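PDB 3QR0: phospholipase C-beta (PLC-beta) from Sepia officinalis, which is a multidomain member of the phosphoinositide-specific phospholipase C family, combining PH, EF-hand-like, TIM-barrel and C2 modules, with a calcium ion bound in the barrel. Local coordinates for residues Y69-K80 / Q102-N113. Residues are numbered along the deposited sequence; the frame is centred on the assembly and turned at random. Where two conformers were deposited one is given.
Sequences YVRDIRCAKYAK and QDKCVTICHGYN
Opposite the single residue Cys109, strand 70-75 places two, Arg71 and Asp72, a classic beta bulge that shifts by one residue the register of its antiparallel pairing with strand 105-110 in the PH domain. Both backbone amides converge on Cys109 O, Arg71 N at 2.8 Å and Asp72 N at 3.2 Å. The Arg71 chain, bent at its second torsion, runs beside Gly111 and presents its guanidinium edge: NE and NH2 each lie 3.1 Å from Gly111 O, side-on, both on the same face of that carbonyl. NH2 adds a weak bond to Tyr112 O, and is also hydrogen-bonded to Ser754 OG. Beyond, the Tyr69 and Tyr112 side chains lie side by side and point the same way, their ring planes inclined at 54°; Tyr112 CD1 sits over one face of the Tyr69 ring, near its rim, 3.6 Å from Tyr69 CE1. On the sheet face packed against helix 127-141, Ile73 sends CG1 anti to its amide nitrogen (chi1 176°), bringing CD1 against both Val106 CG1 and Ile108 CG1. The other face, toward helix 354-361, carries charge. Here Arg74 holds Asp72 OD2 side-on with NE and NH2, while Cys109 SG lies over one face of the guanidinium, 4.0 Å from Arg74 NH2. Salt bridges from Arg74 to Glu354 and from Asp72 to Lys406 tie this edge strand to the X-domain part of the TIM barrel. Past the strand, the chain turns back over residues 102-107. Gln102 NE2 makes weak bonds to Ala76 O and Ala79 O, and Ala79 CB rests on Cys105 CB. Thr107 OG1 receives a nearly straight bond from Lys80 N (2.9 Å, 170°), and a water links the same hydroxyl to Lys80 O.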
loop_
_atom_site.group_PDB
_atom_site.type_symbol
_atom_site.label_atom_id
_atom_site.label_comp_id
_atom_site.label_asym_id
_atom_site.label_seq_id
_atom_site.Cartn_x
_atom_site.Cartn_y
_atom_site.Cartn_z
ATOM N N TYR A 69 9.355 5.966 5.818
ATOM C CA TYR A 69 9.555 6.373 4.427
ATOM C C TYR A 69 10.809 5.764 3.787
ATOM O O TYR A 69 11.168 6.115 2.667
ATOM C CB TYR A 69 9.547 7.898 4.346
ATOM C CG TYR A 69 8.363 8.477 5.100
ATOM C CD1 TYR A 69 7.061 8.166 4.719
ATOM C CD2 TYR A 69 8.544 9.292 6.213
ATOM C CE1 TYR A 69 5.969 8.660 5.420
ATOM C CE2 TYR A 69 7.457 9.792 6.922
ATOM C CZ TYR A 69 6.175 9.474 6.520
ATOM O OH TYR A 69 5.095 9.971 7.213
ATOM N N VAL A 70 11.456 4.834 4.485
ATOM C CA VAL A 70 12.592 4.114 3.914
ATOM C C VAL A 70 12.052 3.084 2.922
ATOM O O VAL A 70 11.106 2.350 3.225
ATOM C CB VAL A 70 13.471 3.451 4.996
ATOM C CG1 VAL A 70 14.389 2.401 4.378
ATOM C CG2 VAL A 70 14.282 4.522 5.733
ATOM N N ARG A 71 12.640 3.069 1.730
ATOM C CA ARG A 71 12.160 2.238 0.624
ATOM C C ARG A 71 13.032 1.021 0.398
ATOM O O ARG A 71 12.542 -0.066 0.093
ATOM C CB ARG A 71 12.101 3.074 -0.658
ATOM C CG ARG A 71 11.138 4.249 -0.578
ATOM C CD ARG A 71 9.705 3.789 -0.480
ATOM N NE ARG A 71 8.783 4.878 -0.166
ATOM C CZ ARG A 71 7.457 4.767 -0.165
ATOM N NH1 ARG A 71 6.868 3.619 -0.474
ATOM N NH2 ARG A 71 6.712 5.820 0.139
ATOM N N ASP A 72 14.336 1.203 0.532
ATOM C CA ASP A 72 15.252 0.096 0.402
ATOM C C ASP A 72 16.555 0.417 1.109
ATOM O O ASP A 72 16.885 1.583 1.331
ATOM C CB ASP A 72 15.515 -0.204 -1.077
ATOM C CG ASP A 72 15.870 -1.666 -1.335
ATOM O OD1 ASP A 72 16.010 -2.458 -0.373
ATOM O OD2 ASP A 72 16.015 -2.024 -2.522
ATOM N N ILE A 73 17.263 -0.640 1.485
ATOM C CA ILE A 73 18.625 -0.545 1.959
ATOM C C ILE A 73 19.366 -1.707 1.319
ATOM O O ILE A 73 18.884 -2.844 1.332
ATOM C CB ILE A 73 18.726 -0.543 3.507
ATOM C CG1 ILE A 73 20.191 -0.537 3.951
ATOM C CG2 ILE A 73 17.955 -1.708 4.116
ATOM C CD1 ILE A 73 20.384 -0.206 5.420
ATOM N N ARG A 74 20.514 -1.398 0.719
ATOM C CA ARG A 74 21.277 -2.362 -0.074
ATOM C C ARG A 74 22.725 -2.366 0.362
ATOM O O ARG A 74 23.237 -1.353 0.828
ATOM C CB ARG A 74 21.221 -1.985 -1.552
ATOM C CG ARG A 74 19.838 -1.989 -2.128
ATOM C CD ARG A 74 19.725 -1.158 -3.384
ATOM N NE ARG A 74 18.319 -0.892 -3.658
ATOM C CZ ARG A 74 17.863 -0.038 -4.569
ATOM N NH1 ARG A 74 18.697 0.639 -5.352
ATOM N NH2 ARG A 74 16.553 0.121 -4.698
ATOM N N CYS A 75 23.388 -3.503 0.197
ATOM C CA CYS A 75 24.798 -3.611 0.538
ATOM C C CYS A 75 25.554 -4.421 -0.500
ATOM O O CYS A 75 24.955 -5.027 -1.388
ATOM C CB CYS A 75 24.969 -4.233 1.925
ATOM S SG CYS A 75 24.438 -5.965 2.047
ATOM N N ALA A 76 26.880 -4.409 -0.381
ATOM C CA ALA A 76 27.754 -5.184 -1.258
ATOM C C ALA A 76 27.516 -4.826 -2.727
ATOM O O ALA A 76 27.489 -3.642 -3.080
ATOM C CB ALA A 76 27.570 -6.678 -1.000
ATOM N N LYS A 77 27.315 -5.835 -3.574
ATOM C CA LYS A 77 27.207 -5.618 -5.015
ATOM C C LYS A 77 26.009 -4.751 -5.420
ATOM O O LYS A 77 26.018 -4.158 -6.496
ATOM C CB LYS A 77 27.187 -6.962 -5.768
ATOM C CG LYS A 77 25.922 -7.786 -5.603
ATOM C CD LYS A 77 26.084 -9.170 -6.232
ATOM C CE LYS A 77 24.748 -9.749 -6.670
ATOM N NZ LYS A 77 24.902 -11.100 -7.288
ATOM N N TYR A 78 24.995 -4.668 -4.562
ATOM C CA TYR A 78 23.811 -3.847 -4.826
ATOM C C TYR A 78 23.895 -2.415 -4.279
ATOM O O TYR A 78 23.019 -1.595 -4.555
ATOM C CB TYR A 78 22.561 -4.547 -4.280
ATOM C CG TYR A 78 22.216 -5.819 -5.016
ATOM C CD1 TYR A 78 22.090 -5.823 -6.400
ATOM C CD2 TYR A 78 22.004 -7.016 -4.334
ATOM C CE1 TYR A 78 21.773 -6.981 -7.091
ATOM C CE2 TYR A 78 21.681 -8.184 -5.021
ATOM C CZ TYR A 78 21.569 -8.153 -6.402
ATOM O OH TYR A 78 21.246 -9.281 -7.113
ATOM N N ALA A 79 24.936 -2.117 -3.508
ATOM C CA ALA A 79 25.158 -0.762 -3.011
ATOM C C ALA A 79 25.888 0.058 -4.078
ATOM O O ALA A 79 26.526 -0.501 -4.966
ATOM C CB ALA A 79 25.957 -0.794 -1.725
ATOM N N LYS A 80 25.776 1.378 -3.990
ATOM C CA LYS A 80 26.465 2.283 -4.910
ATOM C C LYS A 80 27.755 2.771 -4.253
ATOM O O LYS A 80 27.703 3.544 -3.300
ATOM C CB LYS A 80 25.571 3.476 -5.263
ATOM C CG LYS A 80 26.234 4.494 -6.190
ATOM C CD LYS A 80 25.227 5.459 -6.802
ATOM C CE LYS A 80 25.905 6.384 -7.815
ATOM N NZ LYS A 80 24.913 7.170 -8.601
ATOM N N GLN A 102 33.515 -2.082 -1.964
ATOM C CA GLN A 102 32.093 -2.257 -2.246
ATOM C C GLN A 102 31.382 -3.216 -1.283
ATOM O O GLN A 102 30.195 -3.041 -1.007
ATOM C CB GLN A 102 31.866 -2.695 -3.693
ATOM C CG GLN A 102 30.399 -2.582 -4.096
ATOM C CD GLN A 102 30.173 -2.450 -5.589
ATOM O OE1 GLN A 102 31.114 -2.455 -6.384
ATOM N NE2 GLN A 102 28.906 -2.333 -5.978
ATOM N N ASP A 103 32.110 -4.206 -0.767
ATOM C CA ASP A 103 31.577 -5.132 0.241
ATOM C C ASP A 103 31.174 -4.424 1.544
ATOM O O ASP A 103 30.311 -4.915 2.279
ATOM C CB ASP A 103 32.604 -6.233 0.553
ATOM C CG ASP A 103 32.870 -7.157 -0.633
ATOM O OD1 ASP A 103 32.089 -7.148 -1.610
ATOM O OD2 ASP A 103 33.862 -7.911 -0.574
ATOM N N LYS A 104 31.796 -3.274 1.822
ATOM C CA LYS A 104 31.493 -2.475 3.015
ATOM C C LYS A 104 30.409 -1.408 2.811
ATOM O O LYS A 104 29.945 -0.803 3.781
ATOM C CB LYS A 104 32.762 -1.788 3.517
ATOM C CG LYS A 104 33.855 -2.752 3.923
ATOM C CD LYS A 104 35.044 -2.050 4.554
ATOM C CE LYS A 104 35.893 -1.323 3.537
ATOM N NZ LYS A 104 37.227 -0.997 4.107
ATOM N N CYS A 105 30.013 -1.175 1.563
ATOM C CA CYS A 105 29.079 -0.093 1.241
ATOM C C CYS A 105 27.620 -0.448 1.514
ATOM O O CYS A 105 27.184 -1.569 1.263
ATOM C CB CYS A 105 29.238 0.338 -0.221
ATOM S SG CYS A 105 30.765 1.257 -0.500
ATOM N N VAL A 106 26.887 0.537 2.033
ATOM C CA VAL A 106 25.462 0.429 2.284
ATOM C C VAL A 106 24.785 1.665 1.699
ATOM O O VAL A 106 25.224 2.787 1.944
ATOM C CB VAL A 106 25.151 0.352 3.793
ATOM C CG1 VAL A 106 23.632 0.398 4.039
ATOM C CG2 VAL A 106 25.756 -0.903 4.393
ATOM N N THR A 107 23.722 1.447 0.927
ATOM C CA THR A 107 22.970 2.526 0.288
ATOM C C THR A 107 21.525 2.452 0.745
ATOM O O THR A 107 20.917 1.388 0.697
ATOM C CB THR A 107 22.998 2.390 -1.246
ATOM O OG1 THR A 107 24.348 2.405 -1.707
ATOM C CG2 THR A 107 22.238 3.518 -1.913
ATOM N N ILE A 108 20.990 3.580 1.198
ATOM C CA ILE A 108 19.605 3.654 1.641
ATOM C C ILE A 108 18.858 4.615 0.722
ATOM O O ILE A 108 19.359 5.700 0.418
ATOM C CB ILE A 108 19.502 4.158 3.095
ATOM C CG1 ILE A 108 20.414 3.349 4.020
ATOM C CG2 ILE A 108 18.055 4.088 3.590
ATOM C CD1 ILE A 108 20.474 3.880 5.453
ATOM N N CYS A 109 17.680 4.213 0.250
ATOM C CA CYS A 109 16.791 5.162 -0.417
ATOM C C CYS A 109 15.497 5.323 0.357
ATOM O O CYS A 109 14.935 4.358 0.885
ATOM C CB CYS A 109 16.519 4.792 -1.873
ATOM S SG CYS A 109 15.810 3.186 -2.158
ATOM N N HIS A 110 15.043 6.568 0.412
ATOM C CA HIS A 110 13.901 6.962 1.210
ATOM C C HIS A 110 13.115 8.039 0.483
ATOM O O HIS A 110 13.675 8.849 -0.265
ATOM C CB HIS A 110 14.346 7.466 2.592
ATOM C CG HIS A 110 15.646 8.216 2.579
ATOM N ND1 HIS A 110 15.713 9.592 2.525
ATOM C CD2 HIS A 110 16.929 7.779 2.617
ATOM C CE1 HIS A 110 16.980 9.971 2.526
ATOM N NE2 HIS A 110 17.738 8.889 2.576
ATOM N N GLY A 111 11.808 8.039 0.704
ATOM C CA GLY A 111 10.960 9.064 0.141
ATOM C C GLY A 111 9.534 8.919 0.614
ATOM O O GLY A 111 9.040 7.800 0.803
ATOM N N TYR A 112 8.881 10.059 0.808
ATOM C CA TYR A 112 7.460 10.114 1.159
ATOM C C TYR A 112 6.641 9.268 0.179
ATOM O O TYR A 112 5.788 8.486 0.588
ATOM C CB TYR A 112 6.989 11.568 1.149
ATOM C CG TYR A 112 5.699 11.815 1.881
ATOM C CD1 TYR A 112 5.579 11.513 3.236
ATOM C CD2 TYR A 112 4.603 12.379 1.234
ATOM C CE1 TYR A 112 4.400 11.755 3.924
ATOM C CE2 TYR A 112 3.418 12.629 1.918
ATOM C CZ TYR A 112 3.327 12.308 3.262
ATOM O OH TYR A 112 2.165 12.540 3.955
ATOM N N ASN A 113 6.912 9.472 -1.113
ATOM C CA ASN A 113 6.439 8.611 -2.196
ATOM C C ASN A 113 7.653 7.938 -2.823
ATOM O O ASN A 113 8.788 8.329 -2.537
ATOM C CB ASN A 113 5.654 9.416 -3.248
ATOM C CG ASN A 113 6.534 10.398 -4.035
ATOM O OD1 ASN A 113 7.319 10.006 -4.895
ATOM N ND2 ASN A 113 6.374 11.685 -3.753
HETATM O O HOH W 1 26.111 4.078 -1.345
#